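Local coordinates for protein Xcc_ctr_pt (PDB 6NJW) that is the magnesium-binding, Toprim-containing C-terminal region of a Class 2 OLD family nuclease, which probably cleaves nucleic acid by two-metal catalysis, at residues 20-26 and 50-56; 29-34 and 194-198; 100-105 and 121-127; 132-136 and 178-182. One frame throughout, in Å; residues are numbered along the deposited sequence.

Interaction 1 of 4, residues 20-26 and 50-56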
loop_
_atom_site.group_PDB
_atom_site.type_symbol
_atom_site.label_atom_id
_atom_site.label_comp_id
_atom_site.label_asym_id
_atom_site.label_seq_id
_atom_site.Cartn_x
_atom_site.Cartn_y
_atom_site.Cartn_z
ATOM N N SER A 20 -0.738 -18.316 -7.423
ATOM C CA SER A 20 0.335 -17.487 -6.881
ATOM C C SER A 20 1.106 -18.175 -5.759
ATOM O O SER A 20 0.587 -19.041 -5.056
ATOM C CB SER A 20 -0.231 -16.167 -6.362
ATOM O OG SER A 20 -1.026 -15.575 -7.368
ATOM N N ARG A 21 2.370 -17.773 -5.595
ATOM C CA ARG A 21 3.136 -18.193 -4.429
ATOM C C ARG A 21 2.922 -17.272 -3.236
ATOM O O ARG A 21 3.118 -17.704 -2.092
ATOM C CB ARG A 21 4.632 -18.263 -4.767
ATOM C CG ARG A 21 4.996 -19.273 -5.865
ATOM C CD ARG A 21 6.516 -19.307 -6.097
ATOM N NE ARG A 21 6.907 -20.157 -7.226
ATOM C CZ ARG A 21 7.239 -21.439 -7.104
ATOM N NH1 ARG A 21 7.226 -22.012 -5.905
ATOM N NH2 ARG A 21 7.585 -22.149 -8.173
ATOM N N GLY A 22 2.498 -16.030 -3.478
ATOM C CA GLY A 22 2.269 -15.075 -2.408
ATOM C C GLY A 22 1.339 -13.986 -2.888
ATOM O O GLY A 22 1.158 -13.791 -4.097
ATOM N N VAL A 23 0.727 -13.280 -1.927
ATOM C CA VAL A 23 -0.252 -12.243 -2.252
ATOM C C VAL A 23 0.006 -11.009 -1.397
ATOM O O VAL A 23 0.163 -11.119 -0.183
ATOM C CB VAL A 23 -1.704 -12.705 -2.039
ATOM C CG1 VAL A 23 -2.651 -11.574 -2.459
ATOM C CG2 VAL A 23 -1.995 -13.937 -2.870
ATOM N N ILE A 24 0.033 -9.842 -2.030
ATOM C CA ILE A 24 0.083 -8.554 -1.352
ATOM C C ILE A 24 -1.307 -7.932 -1.416
ATOM O O ILE A 24 -1.778 -7.577 -2.502
ATOM C CB ILE A 24 1.112 -7.619 -2.004
ATOM C CG1 ILE A 24 2.534 -8.180 -1.849
ATOM C CG2 ILE A 24 0.978 -6.211 -1.419
ATOM C CD1 ILE A 24 3.521 -7.570 -2.892
ATOM N N LEU A 25 -1.942 -7.752 -0.260
ATOM C CA LEU A 25 -3.298 -7.210 -0.185
ATOM C C LEU A 25 -3.225 -5.717 0.090
ATOM O O LEU A 25 -2.578 -5.300 1.062
ATOM C CB LEU A 25 -4.099 -7.906 0.923
ATOM C CG LEU A 25 -4.325 -9.401 0.731
ATOM C CD1 LEU A 25 -4.940 -9.981 2.022
ATOM C CD2 LEU A 25 -5.235 -9.606 -0.477
ATOM N N VAL A 26 -3.888 -4.924 -0.759
ATOM C CA VAL A 26 -3.877 -3.470 -0.683
ATOM C C VAL A 26 -5.315 -2.962 -0.775
ATOM O O VAL A 26 -6.224 -3.682 -1.181
ATOM C CB VAL A 26 -3.001 -2.853 -1.798
ATOM C CG1 VAL A 26 -1.556 -3.441 -1.716
ATOM C CG2 VAL A 26 -3.604 -3.107 -3.150
ATOM N N GLY A 50 6.383 -15.013 -8.312
ATOM C CA GLY A 50 5.038 -15.550 -8.166
ATOM C C GLY A 50 4.162 -14.818 -7.168
ATOM O O GLY A 50 3.259 -15.429 -6.588
ATOM N N ILE A 51 4.419 -13.533 -6.921
ATOM C CA ILE A 51 3.626 -12.746 -5.972
ATOM C C ILE A 51 2.664 -11.869 -6.754
ATOM O O ILE A 51 3.079 -11.146 -7.667
ATOM C CB ILE A 51 4.524 -11.899 -5.054
ATOM C CG1 ILE A 51 5.382 -12.820 -4.195
ATOM C CG2 ILE A 51 3.685 -11.004 -4.143
ATOM C CD1 ILE A 51 6.593 -12.163 -3.594
ATOM N N THR A 52 1.374 -11.950 -6.411
ATOM C CA THR A 52 0.319 -11.150 -7.021
ATOM C C THR A 52 -0.109 -10.042 -6.069
ATOM O O THR A 52 -0.173 -10.252 -4.855
ATOM C CB THR A 52 -0.906 -12.013 -7.358
ATOM O OG1 THR A 52 -0.495 -13.202 -8.035
ATOM C CG2 THR A 52 -1.858 -11.257 -8.264
ATOM N N VAL A 53 -0.390 -8.858 -6.622
ATOM C CA VAL A 53 -0.929 -7.731 -5.864
ATOM C C VAL A 53 -2.435 -7.703 -6.076
ATOM O O VAL A 53 -2.913 -7.671 -7.216
ATOM C CB VAL A 53 -0.288 -6.402 -6.297
ATOM C CG1 VAL A 53 -0.798 -5.267 -5.441
ATOM C CG2 VAL A 53 1.228 -6.495 -6.163
ATOM N N CYS A 54 -3.183 -7.705 -4.984
ATOM C CA CYS A 54 -4.631 -7.825 -5.039
ATOM C C CYS A 54 -5.250 -6.675 -4.254
ATOM O O CYS A 54 -4.974 -6.508 -3.063
ATOM C CB CYS A 54 -5.068 -9.186 -4.495
ATOM S SG CYS A 54 -6.836 -9.299 -4.146
ATOM N N SER A 55 -6.048 -5.861 -4.934
ATOM C CA SER A 55 -6.788 -4.793 -4.281
ATOM C C SER A 55 -8.088 -5.351 -3.719
ATOM O O SER A 55 -8.859 -5.976 -4.446
ATOM C CB SER A 55 -7.089 -3.675 -5.281
ATOM O OG SER A 55 -8.073 -2.805 -4.765
ATOM N N VAL A 56 -8.331 -5.146 -2.420
ATOM C CA VAL A 56 -9.599 -5.589 -1.845
ATOM C C VAL A 56 -10.713 -4.571 -2.055
ATOM O O VAL A 56 -11.838 -4.800 -1.605
ATOM C CB VAL A 56 -9.438 -5.932 -0.346
ATOM C CG1 VAL A 56 -8.291 -6.929 -0.146
ATOM C CG2 VAL A 56 -9.203 -4.700 0.497
#
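Strands 22-26 and 51-55 run parallel, their axes approaching to 4.6 Å at 23°, and pair residue for residue from Gly22 with Ile51 to Val26 with Ser55. The bonding is the zigzag of a parallel pair: Ile24 bonds the other strand through both N and O, its N reaching Thr52 O at 2.9 Å and its O taking Cys54 N. Val26 repeats this with Cys54 O and Val56 N. At the entry end Gly50 O accepts twice, from Arg21 N at 2.7 Å and, from above the carbonyl plane, from Gly22 N at a longer 3.3 Å. Helix 29-41 links the two strands, making this the first beta-alpha-beta unit of the Toprim domain, with 51-55 as an outermost strand within the chain. On one face of the pair Ile24 turns CD1 into the angle between Ile51 CG2, at 3.7 Å, and Val53 CG2, at 4.1 Å; Ile217 of helix 208-226 packs on both Ile24 and Ile51. On the other face Leu25 CD2 meets Cys54 SG at 4.0 Å, and Tyr64 of helix 62-68 packs on both residues. Before strand 22-26 begins, Ser20 OG accepts from Thr52 OG1 across 2.5 Å, with chi1 of Thr52 at -48° setting its hydroxyl beside its own backbone N; Ser20 OG is also bonded to Glu16 O.

Interaction 2 of 4, residues 29-34 and 194-198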
loop_
_atom_site.group_PDB
_atom_site.type_symbol
_atom_site.label_atom_id
_atom_site.label_comp_id
_atom_site.label_asym_id
_atom_site.label_seq_id
_atom_site.Cartn_x
_atom_site.Cartn_y
_atom_site.Cartn_z
ATOM N N ASP A 29 -6.665 1.145 -5.971
ATOM C CA ASP A 29 -5.965 1.115 -7.247
ATOM C C ASP A 29 -4.635 1.838 -7.189
ATOM O O ASP A 29 -3.727 1.490 -7.949
ATOM C CB ASP A 29 -6.827 1.729 -8.351
ATOM C CG ASP A 29 -7.799 0.738 -8.934
ATOM O OD1 ASP A 29 -7.666 -0.460 -8.617
ATOM O OD2 ASP A 29 -8.696 1.153 -9.708
ATOM N N ALA A 30 -4.497 2.842 -6.318
ATOM C CA ALA A 30 -3.236 3.571 -6.240
ATOM C C ALA A 30 -2.112 2.650 -5.781
ATOM O O ALA A 30 -1.056 2.580 -6.416
ATOM C CB ALA A 30 -3.367 4.774 -5.308
ATOM N N GLU A 31 -2.337 1.917 -4.687
ATOM C CA GLU A 31 -1.364 0.937 -4.214
ATOM C C GLU A 31 -1.178 -0.193 -5.206
ATOM O O GLU A 31 -0.074 -0.746 -5.326
ATOM C CB GLU A 31 -1.812 0.363 -2.877
ATOM C CG GLU A 31 -1.937 1.403 -1.775
ATOM C CD GLU A 31 -3.300 2.107 -1.714
ATOM O OE1 GLU A 31 -3.473 2.948 -0.807
ATOM O OE2 GLU A 31 -4.188 1.848 -2.556
ATOM N N ARG A 32 -2.242 -0.559 -5.917
ATOM C CA ARG A 32 -2.161 -1.658 -6.872
ATOM C C ARG A 32 -1.095 -1.409 -7.924
ATOM O O ARG A 32 -0.466 -2.360 -8.409
ATOM C CB ARG A 32 -3.527 -1.862 -7.525
ATOM C CG ARG A 32 -3.590 -2.804 -8.719
ATOM C CD ARG A 32 -5.088 -2.967 -9.142
ATOM N NE ARG A 32 -5.277 -3.494 -10.491
ATOM C CZ ARG A 32 -6.161 -3.010 -11.358
ATOM N NH1 ARG A 32 -6.924 -1.977 -11.023
ATOM N NH2 ARG A 32 -6.281 -3.550 -12.563
ATOM N N PHE A 33 -0.869 -0.150 -8.287
ATOM C CA PHE A 33 0.154 0.164 -9.272
ATOM C C PHE A 33 1.424 0.731 -8.668
ATOM O O PHE A 33 2.505 0.518 -9.227
ATOM C CB PHE A 33 -0.407 1.136 -10.315
ATOM C CG PHE A 33 -1.526 0.556 -11.114
ATOM C CD1 PHE A 33 -1.281 -0.465 -12.028
ATOM C CD2 PHE A 33 -2.830 1.008 -10.942
ATOM C CE1 PHE A 33 -2.321 -1.015 -12.769
ATOM C CE2 PHE A 33 -3.875 0.463 -11.672
ATOM C CZ PHE A 33 -3.622 -0.553 -12.590
ATOM N N ILE A 34 1.342 1.409 -7.526
ATOM C CA ILE A 34 2.538 2.009 -6.940
ATOM C C ILE A 34 3.400 0.956 -6.242
ATOM O O ILE A 34 4.631 1.006 -6.303
ATOM C CB ILE A 34 2.121 3.138 -5.978
ATOM C CG1 ILE A 34 1.763 4.403 -6.763
ATOM C CG2 ILE A 34 3.223 3.474 -5.014
ATOM C CD1 ILE A 34 2.975 5.052 -7.417
ATOM N N ALA A 194 -1.726 6.848 -10.401
ATOM C CA ALA A 194 -0.613 6.052 -9.880
ATOM C C ALA A 194 0.222 5.452 -11.009
ATOM O O ALA A 194 1.454 5.392 -10.914
ATOM C CB ALA A 194 -1.139 4.946 -8.962
ATOM N N GLN A 195 -0.430 5.019 -12.090
ATOM C CA GLN A 195 0.307 4.471 -13.225
ATOM C C GLN A 195 1.207 5.519 -13.872
ATOM O O GLN A 195 2.345 5.226 -14.258
ATOM C CB GLN A 195 -0.672 3.911 -14.250
ATOM C CG GLN A 195 -1.359 2.632 -13.828
ATOM C CD GLN A 195 -2.344 2.158 -14.881
ATOM O OE1 GLN A 195 -3.440 2.701 -15.003
ATOM N NE2 GLN A 195 -1.945 1.165 -15.666
ATOM N N ALA A 196 0.707 6.750 -14.008
ATOM C CA ALA A 196 1.512 7.836 -14.554
ATOM C C ALA A 196 2.624 8.245 -13.604
ATOM O O ALA A 196 3.665 8.738 -14.047
ATOM C CB ALA A 196 0.616 9.039 -14.871
ATOM N N LEU A 197 2.436 8.047 -12.298
ATOM C CA LEU A 197 3.489 8.394 -11.351
ATOM C C LEU A 197 4.532 7.286 -11.220
ATOM O O LEU A 197 5.686 7.572 -10.882
ATOM C CB LEU A 197 2.883 8.697 -9.979
ATOM C CG LEU A 197 3.824 9.225 -8.889
ATOM C CD1 LEU A 197 4.443 10.555 -9.296
ATOM C CD2 LEU A 197 3.100 9.353 -7.563
ATOM N N ALA A 198 4.141 6.035 -11.476
ATOM C CA ALA A 198 5.008 4.889 -11.194
ATOM C C ALA A 198 6.404 4.993 -11.800
ATOM O O ALA A 198 7.374 4.685 -11.083
ATOM C CB ALA A 198 4.311 3.598 -11.654
#
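Phe33 and Gln195 meet face on. The amide plane of Gln195 lies 15° from the ring plane, stacked on it, and the aliphatic part of the glutamine joins in: CG sits over the ring face 3.5 Å from the centroid of Phe33 and 15° off the ring normal, a CH-pi contact. Farther out, Gln195 NE2 comes within 3.6 Å of Phe33 CE1, so the amide covers the outer half of the ring while CG covers the part next to CB. The ring also brings its CZ over the face of the Arg32 guanidinium, 3.7 Å above that plane. Arg32 NH1 makes a salt bridge with Asp29 OD1 at 2.9 Å, in the guanidinium plane but from above the carboxylate plane. Behind the ring the contact turns small and apolar. Ala194 CB points into helix 29-41, meeting Ala30 O at 3.5 Å and Ile34 CG1 at 3.7 Å. With chi2 at -69°, Ile34 bends CD1 toward Ala194 O and Leu197 CD2. Segment 194-198, on helix 190-197, thereby rests on the start of helix 29-41, the helix that follows strand 22-26, while helix 134-154 touches both partners, through Glu135 on Ala30 and Met147 on Leu197.

Interaction 3 of 4, residues 100-105 and 121-127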
loop_
_atom_site.group_PDB
_atom_site.type_symbol
_atom_site.label_atom_id
_atom_site.label_comp_id
_atom_site.label_asym_id
_atom_site.label_seq_id
_atom_site.Cartn_x
_atom_site.Cartn_y
_atom_site.Cartn_z
ATOM N N VAL A 100 -8.900 -9.405 11.147
ATOM C CA VAL A 100 -8.011 -10.385 10.513
ATOM C C VAL A 100 -7.193 -11.169 11.536
ATOM O O VAL A 100 -6.862 -12.337 11.293
ATOM C CB VAL A 100 -7.103 -9.733 9.450
ATOM C CG1 VAL A 100 -7.941 -9.217 8.293
ATOM C CG2 VAL A 100 -6.263 -8.610 10.035
ATOM N N LEU A 101 -6.852 -10.582 12.688
ATOM C CA LEU A 101 -6.093 -11.357 13.664
ATOM C C LEU A 101 -6.927 -12.491 14.247
ATOM O O LEU A 101 -6.384 -13.554 14.572
ATOM C CB LEU A 101 -5.562 -10.451 14.773
ATOM C CG LEU A 101 -4.383 -9.534 14.413
ATOM C CD1 LEU A 101 -4.204 -8.455 15.473
ATOM C CD2 LEU A 101 -3.098 -10.315 14.234
ATOM N N ASP A 102 -8.246 -12.295 14.363
ATOM C CA ASP A 102 -9.128 -13.387 14.777
ATOM C C ASP A 102 -9.062 -14.566 13.813
ATOM O O ASP A 102 -9.254 -15.713 14.226
ATOM C CB ASP A 102 -10.569 -12.897 14.881
ATOM C CG ASP A 102 -10.807 -12.022 16.093
ATOM O OD1 ASP A 102 -9.966 -12.016 17.016
ATOM O OD2 ASP A 102 -11.842 -11.330 16.107
ATOM N N VAL A 103 -8.798 -14.306 12.532
ATOM C CA VAL A 103 -8.632 -15.380 11.555
ATOM C C VAL A 103 -7.226 -15.969 11.623
ATOM O O VAL A 103 -7.044 -17.184 11.768
ATOM C CB VAL A 103 -8.952 -14.856 10.139
ATOM C CG1 VAL A 103 -8.705 -15.933 9.090
ATOM C CG2 VAL A 103 -10.386 -14.320 10.063
ATOM N N ILE A 104 -6.199 -15.125 11.497
ATOM C CA ILE A 104 -4.845 -15.658 11.379
ATOM C C ILE A 104 -4.299 -16.143 12.718
ATOM O O ILE A 104 -3.346 -16.931 12.744
ATOM C CB ILE A 104 -3.904 -14.613 10.756
ATOM C CG1 ILE A 104 -2.646 -15.281 10.199
ATOM C CG2 ILE A 104 -3.507 -13.564 11.793
ATOM C CD1 ILE A 104 -2.842 -15.914 8.832
ATOM N N GLU A 105 -4.891 -15.719 13.827
ATOM C CA GLU A 105 -4.466 -16.123 15.166
ATOM C C GLU A 105 -5.711 -16.533 15.955
ATOM O O GLU A 105 -6.037 -15.986 17.008
ATOM C CB GLU A 105 -3.683 -14.986 15.845
ATOM C CG GLU A 105 -2.898 -15.373 17.074
ATOM C CD GLU A 105 -2.159 -14.180 17.698
ATOM O OE1 GLU A 105 -2.832 -13.326 18.319
ATOM O OE2 GLU A 105 -0.910 -14.104 17.566
ATOM N N LEU A 121 1.248 -6.175 17.214
ATOM C CA LEU A 121 1.009 -7.606 17.030
ATOM C C LEU A 121 0.861 -7.948 15.555
ATOM O O LEU A 121 1.414 -8.951 15.077
ATOM C CB LEU A 121 -0.248 -8.035 17.794
ATOM C CG LEU A 121 -0.749 -9.468 17.609
ATOM C CD1 LEU A 121 0.332 -10.496 17.953
ATOM C CD2 LEU A 121 -2.017 -9.699 18.452
ATOM N N ALA A 122 0.129 -7.116 14.814
ATOM C CA ALA A 122 -0.212 -7.465 13.443
ATOM C C ALA A 122 1.012 -7.470 12.542
ATOM O O ALA A 122 1.045 -8.215 11.555
ATOM C CB ALA A 122 -1.274 -6.510 12.912
ATOM N N GLU A 123 2.041 -6.681 12.874
ATOM C CA GLU A 123 3.269 -6.705 12.076
ATOM C C GLU A 123 3.905 -8.081 12.053
ATOM O O GLU A 123 4.593 -8.425 11.084
ATOM C CB GLU A 123 4.283 -5.673 12.597
ATOM C CG GLU A 123 3.822 -4.248 12.335
ATOM C CD GLU A 123 4.924 -3.198 12.491
ATOM O OE1 GLU A 123 6.047 -3.542 12.898
ATOM O OE2 GLU A 123 4.659 -2.018 12.201
ATOM N N GLN A 124 3.713 -8.874 13.110
ATOM C CA GLN A 124 4.279 -10.220 13.133
ATOM C C GLN A 124 3.729 -11.083 12.003
ATOM O O GLN A 124 4.421 -11.984 11.506
ATOM C CB GLN A 124 3.990 -10.879 14.481
ATOM C CG GLN A 124 4.755 -10.296 15.648
ATOM C CD GLN A 124 4.599 -11.165 16.872
ATOM O OE1 GLN A 124 5.205 -12.233 16.971
ATOM N NE2 GLN A 124 3.746 -10.741 17.782
ATOM N N TYR A 125 2.507 -10.810 11.563
ATOM C CA TYR A 125 1.881 -11.588 10.506
ATOM C C TYR A 125 2.004 -10.912 9.154
ATOM O O TYR A 125 1.332 -11.325 8.203
ATOM C CB TYR A 125 0.407 -11.848 10.857
ATOM C CG TYR A 125 0.296 -12.680 12.112
ATOM C CD1 TYR A 125 0.526 -14.047 12.084
ATOM C CD2 TYR A 125 0.021 -12.086 13.343
ATOM C CE1 TYR A 125 0.447 -14.807 13.240
ATOM C CE2 TYR A 125 -0.053 -12.837 14.499
ATOM C CZ TYR A 125 0.155 -14.196 14.442
ATOM O OH TYR A 125 0.084 -14.934 15.608
ATOM N N GLY A 126 2.842 -9.880 9.048
ATOM C CA GLY A 126 2.993 -9.178 7.782
ATOM C C GLY A 126 1.918 -8.172 7.456
ATOM O O GLY A 126 1.723 -7.846 6.283
ATOM N N TYR A 127 1.224 -7.639 8.454
ATOM C CA TYR A 127 0.167 -6.659 8.236
ATOM C C TYR A 127 0.669 -5.308 8.724
ATOM O O TYR A 127 0.968 -5.159 9.911
ATOM C CB TYR A 127 -1.110 -7.061 8.983
ATOM C CG TYR A 127 -1.646 -8.468 8.679
ATOM C CD1 TYR A 127 -1.320 -9.130 7.494
ATOM C CD2 TYR A 127 -2.476 -9.129 9.597
ATOM C CE1 TYR A 127 -1.822 -10.414 7.221
ATOM C CE2 TYR A 127 -2.969 -10.411 9.345
ATOM C CZ TYR A 127 -2.653 -11.044 8.157
ATOM O OH TYR A 127 -3.160 -12.307 7.909
#
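Tyr125 and Glu105 form the polar end of a contact that is otherwise apolar. From Tyr125 CB, chi1 of -63° places CG anti to the carbonyl carbon and sends the ring toward helix 93-104; CB itself lies over a face of the Tyr127 ring. At CG the ring meets Ile104 CG2, which stands over one face 4.0 Å from the centroid and 14° off the normal. CD1 lies 3.9 Å from Ile104 CG1, while CD2 on the other flank is 3.7 Å from Leu101 CD2, which comes in obliquely. Farther out, CE2 and CZ approach Glu105 OE2 near the ring plane, and the tip, Tyr125 OH, donates to Glu105 OE2 at a modelled 2.3 Å, too short to be taken at face value. The carboxylate is turned 80° against the ring, and its other oxygen, OE1, is bonded to His110 NE2, the more secure of the two partners. Leu121 flanks it, with CD2 against Leu101 CD1 at 3.9 Å. Deeper in, Val100 CG2 packs on Tyr127 CE2 at 3.8 Å, and Tyr127 OH is bonded to His77 NE2. Helix 115-123 ends in a Schellman motif, with Tyr127 N to Ala122 O at 3.2 Å, Gly126 N to Glu123 O, and Gly126 as the positive-phi C-prime residue. This turn carries the chain from a helix packed on 93-104 straight into 127-130, within this chain the outermost strand on that side of the parallel sheet of the Toprim fold.

Interaction 4 of 4, residues 132-136 and 178-182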
loop_
_atom_site.group_PDB
_atom_site.type_symbol
_atom_site.label_atom_id
_atom_site.label_comp_id
_atom_site.label_asym_id
_atom_site.label_seq_id
_atom_site.Cartn_x
_atom_site.Cartn_y
_atom_site.Cartn_z
ATOM N N ASN A 132 0.018 7.885 7.458
ATOM C CA ASN A 132 -0.532 8.864 6.532
ATOM C C ASN A 132 -1.441 8.138 5.543
ATOM O O ASN A 132 -1.779 6.962 5.724
ATOM C CB ASN A 132 0.611 9.613 5.830
ATOM C CG ASN A 132 0.186 10.986 5.301
ATOM O OD1 ASN A 132 -1.010 11.276 5.178
ATOM N ND2 ASN A 132 1.166 11.833 4.981
ATOM N N THR A 133 -1.843 8.842 4.494
ATOM C CA THR A 133 -2.372 8.217 3.292
ATOM C C THR A 133 -1.334 8.372 2.186
ATOM O O THR A 133 -0.479 9.254 2.237
ATOM C CB THR A 133 -3.713 8.837 2.874
ATOM O OG1 THR A 133 -3.587 10.262 2.846
ATOM C CG2 THR A 133 -4.812 8.442 3.862
ATOM N N LEU A 134 -1.429 7.516 1.167
ATOM C CA LEU A 134 -0.291 7.286 0.276
ATOM C C LEU A 134 0.109 8.545 -0.490
ATOM O O LEU A 134 1.270 8.962 -0.458
ATOM C CB LEU A 134 -0.616 6.154 -0.699
ATOM C CG LEU A 134 0.494 5.821 -1.690
ATOM C CD1 LEU A 134 1.780 5.445 -0.951
ATOM C CD2 LEU A 134 0.041 4.691 -2.594
ATOM N N GLU A 135 -0.831 9.149 -1.209
ATOM C CA GLU A 135 -0.443 10.233 -2.109
ATOM C C GLU A 135 0.091 11.466 -1.376
ATOM O O GLU A 135 1.084 12.055 -1.823
ATOM C CB GLU A 135 -1.621 10.607 -3.010
ATOM C CG GLU A 135 -2.049 9.483 -3.960
ATOM C CD GLU A 135 -3.191 8.657 -3.400
ATOM O OE1 GLU A 135 -3.341 8.616 -2.150
ATOM O OE2 GLU A 135 -3.944 8.064 -4.212
ATOM N N PRO A 136 -0.515 11.906 -0.266
ATOM C CA PRO A 136 0.101 13.032 0.462
ATOM C C PRO A 136 1.481 12.698 1.003
ATOM O O PRO A 136 2.377 13.549 0.965
ATOM C CB PRO A 136 -0.904 13.323 1.585
ATOM C CG PRO A 136 -2.198 12.731 1.100
ATOM C CD PRO A 136 -1.804 11.514 0.335
ATOM N N GLU A 178 -4.471 19.169 1.557
ATOM C CA GLU A 178 -4.651 17.749 1.286
ATOM C C GLU A 178 -5.975 17.475 0.593
ATOM O O GLU A 178 -6.056 16.602 -0.276
ATOM C CB GLU A 178 -4.561 16.951 2.581
ATOM C CG GLU A 178 -4.667 15.456 2.378
ATOM C CD GLU A 178 -4.268 14.678 3.613
ATOM O OE1 GLU A 178 -3.186 14.973 4.170
ATOM O OE2 GLU A 178 -5.042 13.784 4.026
ATOM N N ASP A 179 -7.034 18.184 0.988
ATOM C CA ASP A 179 -8.331 17.956 0.365
ATOM C C ASP A 179 -8.259 18.234 -1.127
ATOM O O ASP A 179 -8.743 17.442 -1.944
ATOM C CB ASP A 179 -9.405 18.822 1.036
ATOM C CG ASP A 179 -9.743 18.352 2.447
ATOM O OD1 ASP A 179 -9.482 17.177 2.770
ATOM O OD2 ASP A 179 -10.271 19.158 3.236
ATOM N N LEU A 180 -7.630 19.347 -1.504
ATOM C CA LEU A 180 -7.565 19.704 -2.914
ATOM C C LEU A 180 -6.659 18.752 -3.684
ATOM O O LEU A 180 -6.988 18.350 -4.811
ATOM C CB LEU A 180 -7.092 21.149 -3.066
ATOM C CG LEU A 180 -7.081 21.677 -4.498
ATOM C CD1 LEU A 180 -8.465 21.540 -5.108
ATOM C CD2 LEU A 180 -6.610 23.134 -4.531
ATOM N N LEU A 181 -5.512 18.385 -3.095
ATOM C CA LEU A 181 -4.643 17.403 -3.739
ATOM C C LEU A 181 -5.408 16.125 -4.047
ATOM O O LEU A 181 -5.400 15.643 -5.184
ATOM C CB LEU A 181 -3.428 17.100 -2.855
ATOM C CG LEU A 181 -2.523 15.985 -3.379
ATOM C CD1 LEU A 181 -1.919 16.410 -4.699
ATOM C CD2 LEU A 181 -1.423 15.629 -2.359
ATOM N N LEU A 182 -6.074 15.556 -3.042
ATOM C CA LEU A 182 -6.787 14.311 -3.272
ATOM C C LEU A 182 -7.970 14.510 -4.206
ATOM O O LEU A 182 -8.308 13.599 -4.963
ATOM C CB LEU A 182 -7.225 13.702 -1.942
ATOM C CG LEU A 182 -6.010 13.293 -1.095
ATOM C CD1 LEU A 182 -6.435 12.799 0.272
ATOM C CD2 LEU A 182 -5.176 12.242 -1.811
#
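With chi1 at -177° and chi2 at 167°, Glu178 stretches away from its helix, and its carboxylate end lies across the ring of Pro136 at about a right angle. Its CD comes 3.8 Å from Pro136 CG, and OE1 stands 3.8 Å from Pro136 CB, so the glutamate touches the proline by van der Waals contact. A contrasting chi1 of -65° in Leu182 bends its side chain back toward the other segment, where CD2 meets Pro136 CD at 4.1 Å and, equally far, Glu135 OE1. Leu181 adds CD2, 4.1 Å from Pro136 CA. The proline is thus touched at three places, by three residues of one turn of helix 178-188, and no hydrogen bond crosses the contact. Glu135 OE2 goes to Lys190 in a salt bridge. Just before the helix, Asn132 OD1 accepts from Thr133 N at 2.7 Å; the side chain of Thr133, the N-cap residue, makes no capping bond. Thr133 OG1 is 4.0 Å from Glu178 OE2, too far for a bond, and this buried hydroxyl has no partner in the model. The Thr133 side chain also lies about 4 Å from that of Asp82, a magnesium ligand. Helix 134-154 thus begins close to the metal site and against helix 178-188, with Leu134 facing Glu31 of helix 29-41 and Tyr209 of helix 208-226, and Trp169 of helix 160-171 packing on Leu181.

How the interactions relate
Interactions 1 and 2 share the first beta-alpha-beta unit: helix 29-41 joins the two strands of interaction 1, with Val26 CB 3.6 Å from Glu31 CB, and their segments alternate along the chain. Interaction 2 also touches interaction 4, centres 14 Å apart, through Ala30 and Glu135, and encloses interactions 3 and 4 in its 159-residue loop. Interaction 3 lies at the other flank of the sheet, its centre about 26 Å from that of interaction 2 and 27 Å from that of interaction 4. Together they run from the Toprim sheet to the helices after strand 127-130, with the magnesium site, including Asp82 and Tyr209, near interactions 1, 2 and 4.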